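Local coordinates for m3DLH protein (Halieaceae bacterium, PDB 7JKA), which probably hydrolyses ester or lactone bonds as a dienelactone hydrolase family member of the alpha/beta-hydrolase fold, and may also act as a phosphotriesterase, at residues H177-L183 against G209-F215; R101-R105 against L159-D165. All coordinates share one frame; numbering follows the deposited sequence. Where two conformers were deposited one is given.

Contact 1: residues H177-L183 against G209-F215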
ATOM      1  N   HIS A 177      -0.464   1.660 -12.563  1.00 12.63           N
ATOM      2  CA  HIS A 177      -1.722   1.093 -13.023  1.00 12.70           C
ATOM      3  C   HIS A 177      -1.479   0.208 -14.241  1.00 16.17           C
ATOM      4  O   HIS A 177      -0.818   0.632 -15.200  1.00 16.52           O
ATOM      5  CB  HIS A 177      -2.674   2.237 -13.389  1.00 13.83           C
ATOM      6  CG  HIS A 177      -3.956   1.798 -14.017  1.00 16.03           C
ATOM      7  ND1 HIS A 177      -4.916   1.085 -13.330  1.00 17.49           N
ATOM      8  CD2 HIS A 177      -4.453   2.000 -15.266  1.00 16.72           C
ATOM      9  CE1 HIS A 177      -5.943   0.850 -14.136  1.00 19.90           C
ATOM     10  NE2 HIS A 177      -5.686   1.397 -15.313  1.00 20.97           N
ATOM     11  N   GLY A 178      -2.038  -1.000 -14.230  1.00 13.12           N
ATOM     12  CA  GLY A 178      -2.012  -1.856 -15.390  1.00 13.92           C
ATOM     13  C   GLY A 178      -3.082  -1.428 -16.373  1.00 16.28           C
ATOM     14  O   GLY A 178      -4.262  -1.400 -16.031  1.00 17.97           O
ATOM     15  N   ALA A 179      -2.689  -1.053 -17.591  1.00 15.58           N
ATOM     16  CA  ALA A 179      -3.655  -0.516 -18.527  1.00 16.54           C
ATOM     17  C   ALA A 179      -4.681  -1.558 -18.967  1.00 21.86           C
ATOM     18  O   ALA A 179      -5.772  -1.185 -19.419  1.00 24.51           O
ATOM     19  CB  ALA A 179      -2.920   0.062 -19.744  1.00 20.81           C
ATOM     20  N   GLU A 180      -4.364  -2.851 -18.836  1.00 18.02           N
ATOM     21  CA  GLU A 180      -5.292  -3.923 -19.178  1.00 19.88           C
ATOM     22  C   GLU A 180      -6.069  -4.443 -17.974  1.00 19.94           C
ATOM     23  O   GLU A 180      -6.768  -5.457 -18.098  1.00 24.41           O
ATOM     24  CB  GLU A 180      -4.541  -5.078 -19.833  1.00 26.13           C
ATOM     25  CG  GLU A 180      -3.889  -4.703 -21.151  1.00 24.83           C
ATOM     26  CD  GLU A 180      -4.886  -4.124 -22.140  1.00 38.13           C
ATOM     27  OE1 GLU A 180      -6.025  -4.649 -22.256  1.00 33.35           O
ATOM     28  OE2 GLU A 180      -4.531  -3.134 -22.808  1.00 43.84           O
ATOM     29  N   ASP A 181      -5.961  -3.784 -16.833  1.00 20.19           N
ATOM     30  CA  ASP A 181      -6.602  -4.219 -15.598  1.00 18.82           C
ATOM     31  C   ASP A 181      -8.105  -4.033 -15.704  1.00 25.60           C
ATOM     32  O   ASP A 181      -8.568  -2.890 -15.711  1.00 26.22           O
ATOM     33  CB  ASP A 181      -6.055  -3.401 -14.441  1.00 17.66           C
ATOM     34  CG  ASP A 181      -6.477  -3.941 -13.084  1.00 18.83           C
ATOM     35  OD1 ASP A 181      -7.509  -4.648 -12.995  1.00 22.21           O
ATOM     36  OD2 ASP A 181      -5.762  -3.635 -12.101  1.00 20.76           O
ATOM     37  N   PRO A 182      -8.901  -5.103 -15.734  1.00 24.23           N
ATOM     38  CA  PRO A 182     -10.357  -4.934 -15.867  1.00 25.26           C
ATOM     39  C   PRO A 182     -11.043  -4.493 -14.586  1.00 29.59           C
ATOM     40  O   PRO A 182     -12.256  -4.210 -14.611  1.00 33.66           O
ATOM     41  CB  PRO A 182     -10.825  -6.334 -16.260  1.00 27.56           C
ATOM     42  CG  PRO A 182      -9.853  -7.236 -15.520  1.00 30.11           C
ATOM     43  CD  PRO A 182      -8.514  -6.520 -15.600  1.00 23.55           C
ATOM     44  N   LEU A 183     -10.331  -4.487 -13.466  1.00 27.81           N
ATOM     45  CA  LEU A 183     -10.929  -4.272 -12.155  1.00 28.04           C
ATOM     46  C   LEU A 183     -10.856  -2.823 -11.700  1.00 41.59           C
ATOM     47  O   LEU A 183     -11.322  -2.510 -10.599  1.00 45.61           O
ATOM     48  CB  LEU A 183     -10.251  -5.172 -11.117  1.00 33.18           C
ATOM     49  CG  LEU A 183     -10.455  -6.675 -11.337  1.00 33.55           C
ATOM     50  CD1 LEU A 183      -9.738  -7.487 -10.273  1.00 34.29           C
ATOM     51  CD2 LEU A 183     -11.939  -7.032 -11.363  1.00 35.06           C
ATOM     52  N   GLY A 209       1.239  -0.362 -20.181  1.00 16.34           N
ATOM     53  CA  GLY A 209       0.460  -1.047 -21.185  1.00 17.06           C
ATOM     54  C   GLY A 209       0.514  -2.556 -21.107  1.00 23.19           C
ATOM     55  O   GLY A 209      -0.460  -3.235 -21.444  1.00 25.83           O
ATOM     56  N   ASN A 210       1.635  -3.108 -20.668  1.00 19.03           N
ATOM     57  CA  ASN A 210       1.773  -4.562 -20.709  1.00 37.39           C
ATOM     58  C   ASN A 210       0.834  -5.277 -19.737  1.00 27.44           C
ATOM     59  O   ASN A 210       0.584  -6.472 -19.896  1.00 23.88           O
ATOM     60  CB  ASN A 210       3.213  -4.969 -20.366  1.00 32.36           C
ATOM     61  CG  ASN A 210       4.230  -4.558 -21.422  1.00 46.41           C
ATOM     62  OD1 ASN A 210       3.909  -4.363 -22.602  1.00 35.43           O
ATOM     63  ND2 ASN A 210       5.485  -4.445 -20.989  1.00 36.60           N
ATOM     64  N   ALA A 211       0.307  -4.577 -18.748  1.00 23.82           N
ATOM     65  CA  ALA A 211      -0.044  -5.192 -17.478  1.00 21.24           C
ATOM     66  C   ALA A 211      -1.537  -5.133 -17.184  1.00 20.00           C
ATOM     67  O   ALA A 211      -2.231  -4.182 -17.557  1.00 21.59           O
ATOM     68  CB  ALA A 211       0.706  -4.514 -16.350  1.00 18.60           C
ATOM     69  N   ALA A 212      -2.009  -6.143 -16.450  1.00 18.79           N
ATOM     70  CA  ALA A 212      -3.391  -6.177 -15.985  1.00 22.24           C
ATOM     71  C   ALA A 212      -3.415  -6.099 -14.467  1.00 22.47           C
ATOM     72  O   ALA A 212      -2.533  -5.477 -13.875  1.00 21.37           O
ATOM     73  CB  ALA A 212      -4.100  -7.440 -16.484  1.00 28.13           C
ATOM     74  N   HIS A 213      -4.387  -6.731 -13.818  1.00 20.65           N
ATOM     75  CA  HIS A 213      -4.395  -6.737 -12.364  1.00 21.53           C
ATOM     76  C   HIS A 213      -3.340  -7.699 -11.821  1.00 23.89           C
ATOM     77  O   HIS A 213      -2.929  -8.653 -12.490  1.00 22.50           O
ATOM     78  CB  HIS A 213      -5.775  -7.125 -11.833  1.00 23.29           C
ATOM     79  CG  HIS A 213      -6.076  -6.572 -10.475  1.00 24.80           C
ATOM     80  ND1 HIS A 213      -6.294  -5.229 -10.252  1.00 25.19           N
ATOM     81  CD2 HIS A 213      -6.204  -7.182  -9.273  1.00 30.84           C
ATOM     82  CE1 HIS A 213      -6.544  -5.034  -8.971  1.00 25.79           C
ATOM     83  NE2 HIS A 213      -6.494  -6.202  -8.355  1.00 30.23           N
ATOM     84  N   SER A 214      -2.885  -7.415 -10.598  1.00 21.18           N
ATOM     85  CA  SER A 214      -1.978  -8.286  -9.851  1.00 20.44           C
ATOM     86  C   SER A 214      -0.649  -8.491 -10.575  1.00 20.32           C
ATOM     87  O   SER A 214      -0.020  -9.548 -10.444  1.00 21.59           O
ATOM     88  CB  SER A 214      -2.640  -9.627  -9.541  1.00 24.80           C
ATOM     89  OG  SER A 214      -3.783  -9.388  -8.739  1.00 27.91           O
ATOM     90  N   PHE A 215      -0.197  -7.474 -11.311  1.00 18.22           N
ATOM     91  CA  PHE A 215       0.987  -7.668 -12.136  1.00 17.02           C
ATOM     92  C   PHE A 215       2.265  -7.844 -11.319  1.00 21.74           C
ATOM     93  O   PHE A 215       3.268  -8.285 -11.879  1.00 19.06           O
ATOM     94  CB  PHE A 215       1.141  -6.514 -13.142  1.00 17.46           C
ATOM     95  CG  PHE A 215       1.286  -5.158 -12.526  1.00 13.95           C
ATOM     96  CD1 PHE A 215       2.481  -4.770 -11.896  1.00 14.23           C
ATOM     97  CD2 PHE A 215       0.279  -4.226 -12.673  1.00 13.22           C
ATOM     98  CE1 PHE A 215       2.604  -3.465 -11.393  1.00 14.12           C
ATOM     99  CE2 PHE A 215       0.382  -2.937 -12.160  1.00 13.08           C
ATOM    100  CZ  PHE A 215       1.546  -2.544 -11.511  1.00 13.40           C
TER
HETATM  101  O   HOH W   1      -1.927  -2.519 -23.619  1.00 25.20           O
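D181 and H213 meet through a His-carboxylate hydrogen bond: ND1 of H213 donates to OD2 of D181 over a very short 2.5 Å, and OD2 sits at the edge of the imidazole near its plane. The carboxylate is turned 66° from the ring. Chi1 of D181 (-170°) sets CG opposite the backbone N and carries the carboxylate across to the histidine. The other oxygen, OD1, accepts from the backbone N of L183 at 2.9 Å, an Asx turn that fixes the carboxylate's rotation. L183 then lays CD1 over one face of the H213 ring, 3.8 Å from its centroid. With an alanine in place of D181, ND1 of H213 and the backbone N of L183 would probably both lose their acceptor, and the imidazole would be freer to turn. Farther along, the type I turn G178-D181 is closed by D181 N to G178 O, and E180 N donates to A211 O at 2.8 Å. A water donates to both E180 OE2 and G209 O, 2.7 Å from the latter. A212 O, by contrast, is buried with no polar partner in the model. Segment 177-183 comprises the last two residues of strand 172-178 and the turn after it, and the loop 209-215 follows the neighbouring parallel strand 203-208; A211 and F215 rest on helix 232-250, while H213 touches C132 just ahead of helix 133-143.

Contact 2: residues R101-R105 against L159-D165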
ATOM      1  N   ARG A 101     -15.703   3.828   5.974  0.68 16.04           N
ATOM      2  CA  ARG A 101     -14.408   4.437   5.699  0.68 13.34           C
ATOM      3  C   ARG A 101     -13.664   4.770   6.991  0.68 16.26           C
ATOM      4  O   ARG A 101     -12.433   4.696   7.028  0.68 15.92           O
ATOM      5  CB  ARG A 101     -14.581   5.694   4.842  0.68 17.14           C
ATOM      6  CG  ARG A 101     -15.403   5.509   3.559  0.68 23.43           C
ATOM      7  CD  ARG A 101     -14.661   4.757   2.472  0.68 22.49           C
ATOM      8  NE  ARG A 101     -13.737   5.592   1.707  0.68 22.51           N
ATOM      9  CZ  ARG A 101     -14.080   6.317   0.644  0.68 17.10           C
ATOM     10  NH1 ARG A 101     -13.160   7.026   0.012  0.68 13.42           N
ATOM     11  NH2 ARG A 101     -15.342   6.356   0.214  0.68 21.00           N
ATOM     12  N   ALA A 102     -14.392   5.110   8.059  1.00 20.13           N
ATOM     13  CA  ALA A 102     -13.748   5.387   9.342  1.00 17.52           C
ATOM     14  C   ALA A 102     -13.030   4.159   9.878  1.00 18.53           C
ATOM     15  O   ALA A 102     -11.891   4.259  10.353  1.00 17.80           O
ATOM     16  CB  ALA A 102     -14.780   5.886  10.356  1.00 19.64           C
ATOM     17  N   ALA A 103     -13.668   2.988   9.803  1.00 14.99           N
ATOM     18  CA  ALA A 103     -13.020   1.774  10.299  1.00 16.52           C
ATOM     19  C   ALA A 103     -11.850   1.384   9.407  1.00 18.61           C
ATOM     20  O   ALA A 103     -10.808   0.921   9.888  1.00 15.42           O
ATOM     21  CB  ALA A 103     -14.031   0.630  10.377  1.00 20.63           C
ATOM     22  N   TRP A 104     -12.020   1.569   8.100  1.00 15.80           N
ATOM     23  CA  TRP A 104     -10.957   1.291   7.153  1.00 13.08           C
ATOM     24  C   TRP A 104      -9.758   2.178   7.429  1.00 12.49           C
ATOM     25  O   TRP A 104      -8.625   1.703   7.492  1.00 13.46           O
ATOM     26  CB  TRP A 104     -11.524   1.513   5.757  1.00 12.24           C
ATOM     27  CG  TRP A 104     -10.703   1.079   4.590  1.00 11.19           C
ATOM     28  CD1 TRP A 104      -9.565   0.358   4.591  1.00 11.82           C
ATOM     29  CD2 TRP A 104     -11.005   1.378   3.226  1.00 12.79           C
ATOM     30  NE1 TRP A 104      -9.111   0.188   3.288  1.00 14.54           N
ATOM     31  CE2 TRP A 104     -10.005   0.789   2.438  1.00 13.71           C
ATOM     32  CE3 TRP A 104     -12.048   2.070   2.606  1.00 13.84           C
ATOM     33  CZ2 TRP A 104      -9.991   0.903   1.036  1.00 11.35           C
ATOM     34  CZ3 TRP A 104     -12.051   2.169   1.223  1.00 14.41           C
ATOM     35  CH2 TRP A 104     -11.038   1.584   0.459  1.00 14.69           C
ATOM     36  N   ARG A 105     -10.004   3.474   7.619  1.00 13.73           N
ATOM     37  CA  ARG A 105      -8.895   4.387   7.876  1.00 13.23           C
ATOM     38  C   ARG A 105      -8.275   4.125   9.234  1.00 15.14           C
ATOM     39  O   ARG A 105      -7.067   4.296   9.390  1.00 14.83           O
ATOM     40  CB  ARG A 105      -9.375   5.828   7.760  1.00 16.63           C
ATOM     41  CG  ARG A 105      -9.662   6.179   6.304  1.00 14.74           C
ATOM     42  CD  ARG A 105     -10.485   7.429   6.129  1.00 14.91           C
ATOM     43  NE  ARG A 105     -10.772   7.613   4.701  1.00 15.27           N
ATOM     44  CZ  ARG A 105     -11.029   8.777   4.117  1.00 16.91           C
ATOM     45  NH1 ARG A 105     -11.010   9.903   4.824  1.00 18.50           N
ATOM     46  NH2 ARG A 105     -11.263   8.810   2.800  1.00 16.68           N
ATOM     47  N   LEU A 159     -11.403   4.589  -5.714  1.00 16.16           N
ATOM     48  CA  LEU A 159     -12.773   4.999  -5.462  1.00 18.37           C
ATOM     49  C   LEU A 159     -12.778   6.462  -5.051  1.00 18.99           C
ATOM     50  O   LEU A 159     -11.745   7.005  -4.644  1.00 18.03           O
ATOM     51  CB  LEU A 159     -13.439   4.122  -4.393  1.00 24.71           C
ATOM     52  CG  LEU A 159     -13.215   4.440  -2.922  1.00 18.59           C
ATOM     53  CD1 LEU A 159     -14.226   3.653  -2.090  1.00 21.60           C
ATOM     54  CD2 LEU A 159     -11.803   4.057  -2.530  1.00 20.80           C
ATOM     55  N   PRO A 160     -13.926   7.120  -5.129  1.00 24.27           N
ATOM     56  CA  PRO A 160     -13.954   8.555  -4.838  1.00 21.86           C
ATOM     57  C   PRO A 160     -13.640   8.872  -3.386  1.00 21.23           C
ATOM     58  O   PRO A 160     -13.889   8.079  -2.470  1.00 20.23           O
ATOM     59  CB  PRO A 160     -15.394   8.948  -5.181  1.00 29.44           C
ATOM     60  CG  PRO A 160     -15.848   7.900  -6.133  1.00 31.84           C
ATOM     61  CD  PRO A 160     -15.221   6.646  -5.643  1.00 25.18           C
ATOM     62  N   GLU A 161     -13.104  10.073  -3.190  1.00 19.57           N
ATOM     63  CA  GLU A 161     -12.868  10.612  -1.856  1.00 22.10           C
ATOM     64  C   GLU A 161     -14.183  10.795  -1.099  1.00 18.59           C
ATOM     65  O   GLU A 161     -15.277  10.748  -1.668  1.00 21.07           O
ATOM     66  CB  GLU A 161     -12.180  11.975  -1.937  1.00 21.01           C
ATOM     67  CG  GLU A 161     -13.118  13.067  -2.493  1.00 20.94           C
ATOM     68  CD  GLU A 161     -12.479  14.459  -2.555  1.00 19.88           C
ATOM     69  OE1 GLU A 161     -11.285  14.594  -2.221  1.00 25.06           O
ATOM     70  OE2 GLU A 161     -13.191  15.421  -2.943  1.00 25.43           O
ATOM     71  N   LEU A 162     -14.043  11.016   0.212  1.00 19.38           N
ATOM     72  CA  LEU A 162     -15.103  11.623   1.001  1.00 21.34           C
ATOM     73  C   LEU A 162     -14.985  13.142   0.880  1.00 24.65           C
ATOM     74  O   LEU A 162     -13.887  13.667   0.656  1.00 21.55           O
ATOM     75  CB  LEU A 162     -14.993  11.210   2.459  1.00 24.69           C
ATOM     76  CG  LEU A 162     -15.125   9.726   2.816  1.00 25.71           C
ATOM     77  CD1 LEU A 162     -14.898   9.571   4.300  1.00 21.43           C
ATOM     78  CD2 LEU A 162     -16.502   9.195   2.445  1.00 25.00           C
ATOM     79  N   PRO A 163     -16.089  13.885   0.984  1.00 27.61           N
ATOM     80  CA  PRO A 163     -15.998  15.347   0.820  1.00 28.55           C
ATOM     81  C   PRO A 163     -14.962  16.007   1.714  1.00 23.02           C
ATOM     82  O   PRO A 163     -14.296  16.962   1.283  1.00 27.43           O
ATOM     83  CB  PRO A 163     -17.425  15.812   1.157  1.00 30.44           C
ATOM     84  CG  PRO A 163     -18.280  14.659   0.772  1.00 31.75           C
ATOM     85  CD  PRO A 163     -17.483  13.434   1.149  1.00 28.69           C
ATOM     86  N   GLU A 164     -14.804  15.537   2.950  1.00 25.45           N
ATOM     87  CA  GLU A 164     -13.887  16.199   3.865  1.00 27.14           C
ATOM     88  C   GLU A 164     -12.434  15.930   3.528  1.00 27.10           C
ATOM     89  O   GLU A 164     -11.565  16.504   4.185  1.00 27.30           O
ATOM     90  CB  GLU A 164     -14.148  15.770   5.311  1.00 25.56           C
ATOM     91  CG  GLU A 164     -14.004  14.288   5.557  1.00 34.65           C
ATOM     92  CD  GLU A 164     -15.343  13.579   5.560  1.00 48.48           C
ATOM     93  OE1 GLU A 164     -16.197  13.860   4.673  1.00 31.27           O
ATOM     94  OE2 GLU A 164     -15.538  12.749   6.472  1.00 43.14           O
ATOM     95  N   ASP A 165     -12.155  15.061   2.547  1.00 21.95           N
ATOM     96  CA  ASP A 165     -10.788  14.718   2.180  1.00 21.73           C
ATOM     97  C   ASP A 165     -10.107  15.787   1.342  1.00 23.72           C
ATOM     98  O   ASP A 165      -8.904  15.667   1.091  1.00 21.59           O
ATOM     99  CB  ASP A 165     -10.748  13.419   1.381  1.00 19.23           C
ATOM    100  CG  ASP A 165     -11.246  12.228   2.156  1.00 19.35           C
ATOM    101  OD1 ASP A 165     -11.385  12.323   3.401  1.00 21.64           O
ATOM    102  OD2 ASP A 165     -11.472  11.187   1.499  1.00 18.85           O
TER
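R101 reaches P160 and R105 reaches D165 by differently shaped chains: R101, in the conformer described of two, bends at chi2 (-74°) and again at chi3, whereas R105 runs extended from CG to NE (chi3 -176°). The bends put the R101 guanidinium between two leucines, with L159 CD1 over one face, 3.7 Å from NH2, and L162 CD2 over the opposite face, 3.8 Å from the same nitrogen. At its edge NH1 donates to P160 O at 2.8 Å. R105 grips D165 end-on in a two-bond salt bridge, NH1 to OD1 at 2.8 Å and NH2 to OD2 at 2.7 Å, the two planes 30° apart. OD2 also takes the backbone N-H of L162 at 2.9 Å, arriving from the face opposite to NH2. L162 CD1 lies over a face of the R105 guanidinium. Deeper in, W104 CH2 meets L159 CD2 at 4.0 Å. E140 of helix 133-143 is a second carboxylate for both arginines, forming salt bridges to R101 NE and R105 NH2. This is a bidentate, end-on arginine-aspartate salt bridge on the periphery of an alpha/beta-hydrolase fold, tying the start of helix 101-116 to the loop between strands 150-154 and 172-178.

The centres of contacts 1 and 2 lie 24 Å apart and their nearest atoms about 9 Å, so they do not touch; both segments of contact 2 precede those of contact 1 in the sequence. Strand 172-178 follows the loop of contact 2 and runs into contact 1. Between them lies helix 133-143, preceded by the GxCxG sequence around C132, which resembles a nucleophile elbow. H213 touches C132, and with D181 this is consistent with the Cys-His-Asp triad of dienelactone hydrolases. Contact 2 meets the same helix farther from that site, through T137 and E140, and W104 lies against the ring of F133, the residue next to C132, but stays short of the cysteine itself.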